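Local structure of conserved Archaeal protein (Sulfolobus acidocaldarius, 4OPC) at residues K344-Q356 and L410-Y424. The protein reduces the double bonds of the geranylgeranyl chains of archaeal membrane lipid precursors, using one bound FAD per subunit. Numbering follows the deposited sequence. Where two conformers were deposited one is given.
With PGT ((1S)-2-{[{[(2R)-2,3-dihydroxypropyl]oxy}(hydroxy)phosphoryl]oxy}-1-[(palmitoyloxy)methyl]ethyl stearate), chain C.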
loop_
_atom_site.group_PDB
_atom_site.type_symbol
_atom_site.label_atom_id
_atom_site.label_comp_id
_atom_site.label_asym_id
_atom_site.label_seq_id
_atom_site.Cartn_x
_atom_site.Cartn_y
_atom_site.Cartn_z
ATOM N N LYS A 344 -8.352 8.175 -5.741
ATOM C CA LYS A 344 -8.126 7.065 -6.660
ATOM C C LYS A 344 -8.250 5.713 -5.964
ATOM O O LYS A 344 -8.863 4.786 -6.500
ATOM C CB LYS A 344 -6.740 7.181 -7.290
ATOM C CG LYS A 344 -6.224 5.852 -7.809
ATOM C CD LYS A 344 -4.970 6.022 -8.575
ATOM C CE LYS A 344 -3.877 6.580 -7.708
ATOM N NZ LYS A 344 -2.682 6.693 -8.553
ATOM N N GLN A 345 -7.672 5.592 -4.771
ATOM C CA GLN A 345 -7.778 4.368 -4.002
ATOM C C GLN A 345 -9.210 3.985 -3.749
ATOM O O GLN A 345 -9.561 2.813 -3.824
ATOM C CB GLN A 345 -7.144 4.551 -2.629
ATOM C CG GLN A 345 -5.758 4.071 -2.486
ATOM C CD GLN A 345 -5.287 4.253 -1.060
ATOM O OE1 GLN A 345 -4.787 5.302 -0.709
ATOM N NE2 GLN A 345 -5.496 3.248 -0.225
ATOM N N ALA A 346 -10.036 4.964 -3.399
ATOM C CA ALA A 346 -11.435 4.689 -3.086
ATOM C C ALA A 346 -12.157 4.106 -4.297
ATOM O O ALA A 346 -12.906 3.135 -4.186
ATOM C CB ALA A 346 -12.135 5.955 -2.617
ATOM N N SER A 347 -11.946 4.712 -5.460
ATOM C CA SER A 347 -12.494 4.202 -6.708
ATOM C C SER A 347 -12.035 2.766 -6.958
ATOM O O SER A 347 -12.822 1.895 -7.361
ATOM C CB SER A 347 -12.034 5.096 -7.858
ATOM O OG SER A 347 -12.537 4.642 -9.101
ATOM N N LEU A 348 -10.755 2.516 -6.724
ATOM C CA LEU A 348 -10.189 1.193 -6.963
ATOM C C LEU A 348 -10.644 0.163 -5.933
ATOM O O LEU A 348 -10.626 -1.033 -6.215
ATOM C CB LEU A 348 -8.669 1.276 -7.052
ATOM C CG LEU A 348 -8.196 2.030 -8.292
ATOM C CD1 LEU A 348 -6.684 2.150 -8.252
ATOM C CD2 LEU A 348 -8.664 1.351 -9.590
ATOM N N ASP A 349 -11.073 0.617 -4.756
ATOM C CA ASP A 349 -11.634 -0.271 -3.733
ATOM C C ASP A 349 -12.916 -0.911 -4.303
ATOM O O ASP A 349 -13.146 -2.113 -4.167
ATOM C CB ASP A 349 -11.866 0.557 -2.448
ATOM C CG ASP A 349 -12.190 -0.272 -1.209
ATOM O OD1 ASP A 349 -12.476 -1.488 -1.304
ATOM O OD2 ASP A 349 -12.195 0.333 -0.118
ATOM N N ILE A 350 -13.734 -0.115 -4.988
ATOM C CA ILE A 350 -14.921 -0.615 -5.688
ATOM C C ILE A 350 -14.523 -1.585 -6.801
ATOM O O ILE A 350 -15.055 -2.699 -6.913
ATOM C CB ILE A 350 -15.726 0.551 -6.317
ATOM C CG1 ILE A 350 -16.364 1.417 -5.229
ATOM C CG2 ILE A 350 -16.794 0.028 -7.253
ATOM C CD1 ILE A 350 -17.480 0.736 -4.461
ATOM N N PHE A 351 -13.576 -1.169 -7.637
ATOM C CA PHE A 351 -13.178 -1.974 -8.784
ATOM C C PHE A 351 -12.610 -3.328 -8.350
ATOM O O PHE A 351 -12.970 -4.366 -8.919
ATOM C CB PHE A 351 -12.205 -1.171 -9.664
ATOM C CG PHE A 351 -11.962 -1.760 -11.025
ATOM C CD1 PHE A 351 -13.006 -2.227 -11.809
ATOM C CD2 PHE A 351 -10.683 -1.795 -11.545
ATOM C CE1 PHE A 351 -12.764 -2.759 -13.069
ATOM C CE2 PHE A 351 -10.444 -2.322 -12.805
ATOM C CZ PHE A 351 -11.494 -2.791 -13.567
ATOM N N ARG A 352 -11.772 -3.326 -7.312
ATOM C CA ARG A 352 -11.240 -4.563 -6.745
ATOM C C ARG A 352 -12.331 -5.576 -6.378
ATOM O O ARG A 352 -12.185 -6.774 -6.626
ATOM C CB ARG A 352 -10.395 -4.252 -5.491
ATOM C CG ARG A 352 -10.356 -5.414 -4.493
ATOM C CD ARG A 352 -9.705 -5.068 -3.181
ATOM N NE ARG A 352 -10.567 -4.347 -2.241
ATOM C CZ ARG A 352 -11.275 -4.932 -1.279
ATOM N NH1 ARG A 352 -11.235 -6.243 -1.141
ATOM N NH2 ARG A 352 -11.976 -4.205 -0.419
ATOM N N ARG A 353 -13.393 -5.100 -5.747
ATOM C CA ARG A 353 -14.461 -5.978 -5.279
ATOM C C ARG A 353 -15.099 -6.697 -6.454
ATOM O O ARG A 353 -15.402 -7.889 -6.393
ATOM C CB ARG A 353 -15.501 -5.165 -4.515
ATOM C CG ARG A 353 -14.992 -4.653 -3.184
ATOM C CD ARG A 353 -15.842 -3.503 -2.668
ATOM N NE ARG A 353 -15.116 -2.817 -1.607
ATOM C CZ ARG A 353 -15.499 -2.758 -0.336
ATOM N NH1 ARG A 353 -16.647 -3.298 0.052
ATOM N NH2 ARG A 353 -14.739 -2.132 0.545
ATOM N N PHE A 354 -15.298 -5.967 -7.543
ATOM C CA PHE A 354 -15.773 -6.550 -8.775
ATOM C C PHE A 354 -14.797 -7.604 -9.319
ATOM O O PHE A 354 -15.197 -8.735 -9.607
ATOM C CB PHE A 354 -16.004 -5.417 -9.782
ATOM C CG PHE A 354 -16.310 -5.871 -11.182
ATOM C CD1 PHE A 354 -17.529 -6.463 -11.500
ATOM C CD2 PHE A 354 -15.379 -5.678 -12.191
ATOM C CE1 PHE A 354 -17.803 -6.849 -12.811
ATOM C CE2 PHE A 354 -15.648 -6.063 -13.494
ATOM C CZ PHE A 354 -16.859 -6.645 -13.803
ATOM N N LEU A 355 -13.529 -7.232 -9.464
ATOM C CA LEU A 355 -12.543 -8.142 -10.036
ATOM C C LEU A 355 -12.434 -9.425 -9.215
ATOM O O LEU A 355 -12.320 -10.512 -9.773
ATOM C CB LEU A 355 -11.173 -7.455 -10.141
ATOM C CG LEU A 355 -11.125 -6.248 -11.081
ATOM C CD1 LEU A 355 -9.752 -5.595 -10.997
ATOM C CD2 LEU A 355 -11.449 -6.637 -12.527
ATOM N N GLN A 356 -12.470 -9.294 -7.888
ATOM C CA GLN A 356 -12.353 -10.472 -7.021
ATOM C C GLN A 356 -13.524 -11.444 -7.152
ATOM O O GLN A 356 -13.401 -12.603 -6.762
ATOM C CB GLN A 356 -12.169 -10.051 -5.566
ATOM C CG GLN A 356 -10.797 -9.455 -5.283
ATOM C CD GLN A 356 -10.672 -8.917 -3.874
ATOM O OE1 GLN A 356 -11.577 -8.258 -3.360
ATOM N NE2 GLN A 356 -9.542 -9.190 -3.234
ATOM N N LEU A 410 -20.475 -4.321 -15.485
ATOM C CA LEU A 410 -19.322 -3.421 -15.549
ATOM C C LEU A 410 -19.752 -1.954 -15.624
ATOM O O LEU A 410 -19.081 -1.076 -15.066
ATOM C CB LEU A 410 -18.421 -3.770 -16.732
ATOM C CG LEU A 410 -17.165 -2.895 -16.831
ATOM C CD1 LEU A 410 -16.295 -3.117 -15.602
ATOM C CD2 LEU A 410 -16.390 -3.172 -18.109
ATOM N N LYS A 411 -20.853 -1.678 -16.314
ATOM C CA LYS A 411 -21.349 -0.314 -16.397
ATOM C C LYS A 411 -21.721 0.221 -15.024
ATOM O O LYS A 411 -21.372 1.348 -14.668
ATOM C CB LYS A 411 -22.565 -0.246 -17.313
ATOM C CG LYS A 411 -23.194 1.132 -17.372
ATOM C CD LYS A 411 -22.196 2.165 -17.867
ATOM C CE LYS A 411 -22.877 3.490 -18.172
ATOM N NZ LYS A 411 -23.841 3.364 -19.303
ATOM N N ALA A 412 -22.426 -0.590 -14.246
ATOM C CA ALA A 412 -22.794 -0.205 -12.886
ATOM C C ALA A 412 -21.558 -0.024 -12.004
ATOM O O ALA A 412 -21.526 0.848 -11.135
ATOM C CB ALA A 412 -23.723 -1.236 -12.276
ATOM N N VAL A 413 -20.548 -0.863 -12.214
ATOM C CA VAL A 413 -19.303 -0.750 -11.479
ATOM C C VAL A 413 -18.669 0.610 -11.768
ATOM O O VAL A 413 -18.255 1.318 -10.842
ATOM C CB VAL A 413 -18.345 -1.883 -11.854
ATOM C CG1 VAL A 413 -16.998 -1.656 -11.223
ATOM C CG2 VAL A 413 -18.913 -3.211 -11.388
ATOM N N ALA A 414 -18.621 0.982 -13.042
ATOM C CA ALA A 414 -18.079 2.284 -13.431
ATOM C C ALA A 414 -18.845 3.440 -12.792
ATOM O O ALA A 414 -18.243 4.440 -12.389
ATOM C CB ALA A 414 -18.053 2.420 -14.944
ATOM N N GLU A 415 -20.161 3.289 -12.678
ATOM C CA GLU A 415 -21.000 4.305 -12.052
ATOM C C GLU A 415 -20.666 4.437 -10.572
ATOM O O GLU A 415 -20.553 5.549 -10.056
ATOM C CB GLU A 415 -22.485 3.973 -12.243
ATOM C CG GLU A 415 -22.972 4.143 -13.678
ATOM C CD GLU A 415 -24.318 3.483 -13.932
ATOM O OE1 GLU A 415 -24.847 2.811 -13.020
ATOM O OE2 GLU A 415 -24.845 3.634 -15.054
ATOM N N SER A 416 -20.513 3.307 -9.888
ATOM C CA SER A 416 -20.177 3.331 -8.466
ATOM C C SER A 416 -18.783 3.914 -8.238
ATOM O O SER A 416 -18.563 4.652 -7.271
ATOM C CB SER A 416 -20.271 1.929 -7.852
ATOM O OG SER A 416 -21.626 1.511 -7.785
ATOM N N MET A 417 -17.836 3.577 -9.116
ATOM C CA MET A 417 -16.498 4.167 -9.052
ATOM C C MET A 417 -16.525 5.685 -9.157
ATOM O O MET A 417 -15.893 6.378 -8.358
ATOM C CB MET A 417 -15.582 3.581 -10.128
ATOM C CG MET A 417 -15.269 2.096 -9.927
ATOM S SD MET A 417 -14.415 1.337 -11.321
ATOM C CE MET A 417 -12.879 2.254 -11.346
ATOM N N LYS A 418 -17.251 6.196 -10.140
ATOM C CA LYS A 418 -17.381 7.632 -10.320
ATOM C C LYS A 418 -18.010 8.271 -9.087
ATOM O O LYS A 418 -17.553 9.312 -8.618
ATOM C CB LYS A 418 -18.220 7.921 -11.572
ATOM C CG LYS A 418 -18.473 9.396 -11.846
ATOM C CD LYS A 418 -19.152 9.578 -13.202
ATOM C CE LYS A 418 -19.592 11.019 -13.419
ATOM N NZ LYS A 418 -18.479 11.981 -13.177
ATOM N N LYS A 419 -19.038 7.622 -8.546
ATOM C CA LYS A 419 -19.740 8.130 -7.373
ATOM C C LYS A 419 -18.831 8.231 -6.148
ATOM O O LYS A 419 -18.819 9.250 -5.452
ATOM C CB LYS A 419 -20.947 7.251 -7.042
ATOM C CG LYS A 419 -21.685 7.706 -5.799
ATOM C CD LYS A 419 -23.117 7.213 -5.765
ATOM C CE LYS A 419 -23.888 7.885 -4.631
ATOM N NZ LYS A 419 -25.307 7.443 -4.571
ATOM N N ILE A 420 -18.080 7.176 -5.867
ATOM C CA ILE A 420 -17.192 7.222 -4.718
ATOM C C ILE A 420 -16.046 8.216 -4.956
ATOM O O ILE A 420 -15.649 8.928 -4.037
ATOM C CB ILE A 420 -16.721 5.810 -4.288
ATOM C CG1 ILE A 420 -16.296 5.807 -2.817
ATOM C CG2 ILE A 420 -15.615 5.296 -5.194
ATOM C CD1 ILE A 420 -15.967 4.421 -2.287
ATOM N N LYS A 421 -15.562 8.314 -6.192
ATOM C CA LYS A 421 -14.478 9.249 -6.485
ATOM C C LYS A 421 -14.933 10.674 -6.191
ATOM O O LYS A 421 -14.200 11.452 -5.572
ATOM C CB LYS A 421 -14.006 9.135 -7.933
ATOM C CG LYS A 421 -12.707 9.885 -8.212
ATOM C CD LYS A 421 -11.575 8.935 -8.557
ATOM C CE LYS A 421 -10.343 9.683 -9.026
ATOM N NZ LYS A 421 -10.594 10.426 -10.287
ATOM N N GLU A 422 -16.156 10.990 -6.605
ATOM C CA GLU A 422 -16.754 12.298 -6.349
ATOM C C GLU A 422 -16.911 12.590 -4.854
ATOM O O GLU A 422 -16.681 13.715 -4.421
ATOM C CB GLU A 422 -18.095 12.431 -7.073
ATOM C CG GLU A 422 -17.959 12.489 -8.583
ATOM C CD GLU A 422 -19.300 12.515 -9.294
ATOM O OE1 GLU A 422 -20.340 12.390 -8.613
ATOM O OE2 GLU A 422 -19.311 12.659 -10.536
ATOM N N LEU A 423 -17.310 11.588 -4.075
ATOM C CA LEU A 423 -17.391 11.760 -2.631
ATOM C C LEU A 423 -16.021 12.115 -2.072
ATOM O O LEU A 423 -15.906 12.973 -1.196
ATOM C CB LEU A 423 -17.910 10.497 -1.936
ATOM C CG LEU A 423 -19.425 10.357 -1.805
ATOM C CD1 LEU A 423 -19.771 8.998 -1.237
ATOM C CD2 LEU A 423 -19.974 11.461 -0.913
ATOM N N TYR A 424 -14.983 11.441 -2.563
ATOM C CA TYR A 424 -13.629 11.728 -2.098
ATOM C C TYR A 424 -13.097 13.073 -2.573
ATOM O O TYR A 424 -12.348 13.725 -1.843
ATOM C CB TYR A 424 -12.671 10.576 -2.430
ATOM C CG TYR A 424 -12.756 9.488 -1.402
ATOM C CD1 TYR A 424 -13.885 8.674 -1.312
ATOM C CD2 TYR A 424 -11.735 9.303 -0.478
ATOM C CE1 TYR A 424 -13.976 7.691 -0.361
ATOM C CE2 TYR A 424 -11.815 8.316 0.485
ATOM C CZ TYR A 424 -12.939 7.509 0.541
ATOM O OH TYR A 424 -13.023 6.533 1.504
HETATM C C48 PGT C . -7.078 -8.154 -6.704
HETATM C C47 PGT C . -6.933 -7.283 -5.473
HETATM C C46 PGT C . -5.789 -7.798 -4.625
HETATM C C45 PGT C . -4.526 -7.850 -5.462
HETATM C C44 PGT C . -3.299 -7.730 -4.583
HETATM C C43 PGT C . -2.618 -9.080 -4.456
HETATM C C42 PGT C . -1.502 -8.961 -3.442
HETATM C C41 PGT C . -0.446 -8.056 -4.024
HETATM C C40 PGT C . 0.908 -8.391 -3.448
HETATM C C39 PGT C . 1.938 -8.028 -4.493
HETATM C C38 PGT C . 1.794 -6.573 -4.859
HETATM C C37 PGT C . 2.708 -6.273 -6.022
HETATM C C36 PGT C . 2.634 -4.793 -6.307
HETATM C C35 PGT C . 3.252 -4.475 -7.649
HETATM C C34 PGT C . 3.207 -2.975 -7.864
HETATM C C33 PGT C . 3.500 -2.609 -9.302
HETATM C C32 PGT C . 4.306 -1.326 -9.384
HETATM C C31 PGT C . 3.441 -0.084 -9.235
HETATM O O31 PGT C . 3.751 0.729 -8.385
HETATM O O2 PGT C . 2.298 0.141 -10.041
HETATM C C2 PGT C . 2.442 1.039 -11.127
HETATM C C1 PGT C . 2.338 2.494 -10.719
HETATM O O3P PGT C . 2.433 2.784 -9.338
HETATM P P PGT C . 1.177 3.438 -8.623
HETATM O O1P PGT C . -0.018 2.706 -9.193
HETATM O O2P PGT C . 1.233 3.269 -7.112
HETATM O O4P PGT C . 1.026 4.992 -8.935
HETATM C C4 PGT C . 1.723 5.634 -9.985
HETATM C C5 PGT C . 1.286 7.074 -10.126
HETATM O O5 PGT C . 2.402 7.920 -9.968
HETATM C C6 PGT C . 0.244 7.393 -9.081
HETATM O O6 PGT C . 0.770 8.233 -8.079
HETATM C C3 PGT C . 1.332 0.867 -12.148
HETATM O O3 PGT C . 1.355 -0.381 -12.798
HETATM C C11 PGT C . 0.065 -0.845 -13.119
HETATM O O11 PGT C . -0.749 -0.085 -13.605
HETATM C C12 PGT C . -0.311 -2.288 -12.849
HETATM C C13 PGT C . -1.520 -2.687 -13.669
HETATM C C14 PGT C . -1.877 -4.124 -13.352
HETATM C C15 PGT C . -2.997 -4.173 -12.335
HETATM C C16 PGT C . -3.449 -5.603 -12.123
HETATM C C17 PGT C . -4.955 -5.664 -12.263
HETATM C C18 PGT C . -5.420 -7.101 -12.373
HETATM C C19 PGT C . -6.870 -7.134 -12.815
HETATM C C20 PGT C . -7.001 -6.717 -14.267
HETATM C C21 PGT C . -7.661 -7.828 -15.058
HETATM C C22 PGT C . -8.492 -7.255 -16.186
HETATM C C23 PGT C . -9.574 -8.250 -16.546
HETATM C C24 PGT C . -10.589 -7.611 -17.468
HETATM C C25 PGT C . -11.979 -7.784 -16.896
HETATM C C26 PGT C . -12.662 -6.436 -16.795
#
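Ile350 of helix 344-356 fits as a knob into a hole formed by Val413, Ser416, Met417 and Ile420 of helix 410-424. The two helices pack as an antiparallel pair. Their axes approach to 8.1 Å and cross at 154°. In the conformer described, with chi1 at -68°, CG2 of Ile350 points away from the backbone N and reaches to 3.7 Å from CG of Met417. The packing is tight around Met417. Its CA lies 4.6 Å from CA of Ser347. One turn on, CG2 of Ile420 comes to 3.6 Å from that same CA of Ser347. SD of Met417 makes an oblique Met-aromatic contact with Phe351, 4.6 Å from the ring centroid. Replacing Met417 by an alanine removes CG, SD and CE, and this would probably open a gap beside CB of Phe351 and leave CG2 of Ile350 without its closest partner across the contact. No hydrogen bond joins the helices here.

Toward Leu410 the backbones are further apart, and the side chains of Phe351, Phe354, Val413 and Leu410 fill the distance. CG1 of Val413 meets the edge of the Phe351 ring. CG2 of the same valine lies 3.5 Å from CD1 of Phe354. CD1 of Leu410 lies against CE2 and CZ of Phe354, and the end of a lipid chain, C26 of PGT, lies near the edge of that ring. CD1 of Leu355 meets C19 of PGT at 3.7 Å, so helix 344-356 lies between the lipid and helix 410-424. The looser side is the flank of Lys421, which is partly exposed. CD of Lys421 rests on CB of Ser347, CE turns toward Lys344, and NZ forms a salt bridge with Asp385. At the Tyr424 end the contact closes with a CH-pi interaction: CB of Ala346 sits over the centre of the Tyr424 ring, 3.4 Å from its centroid.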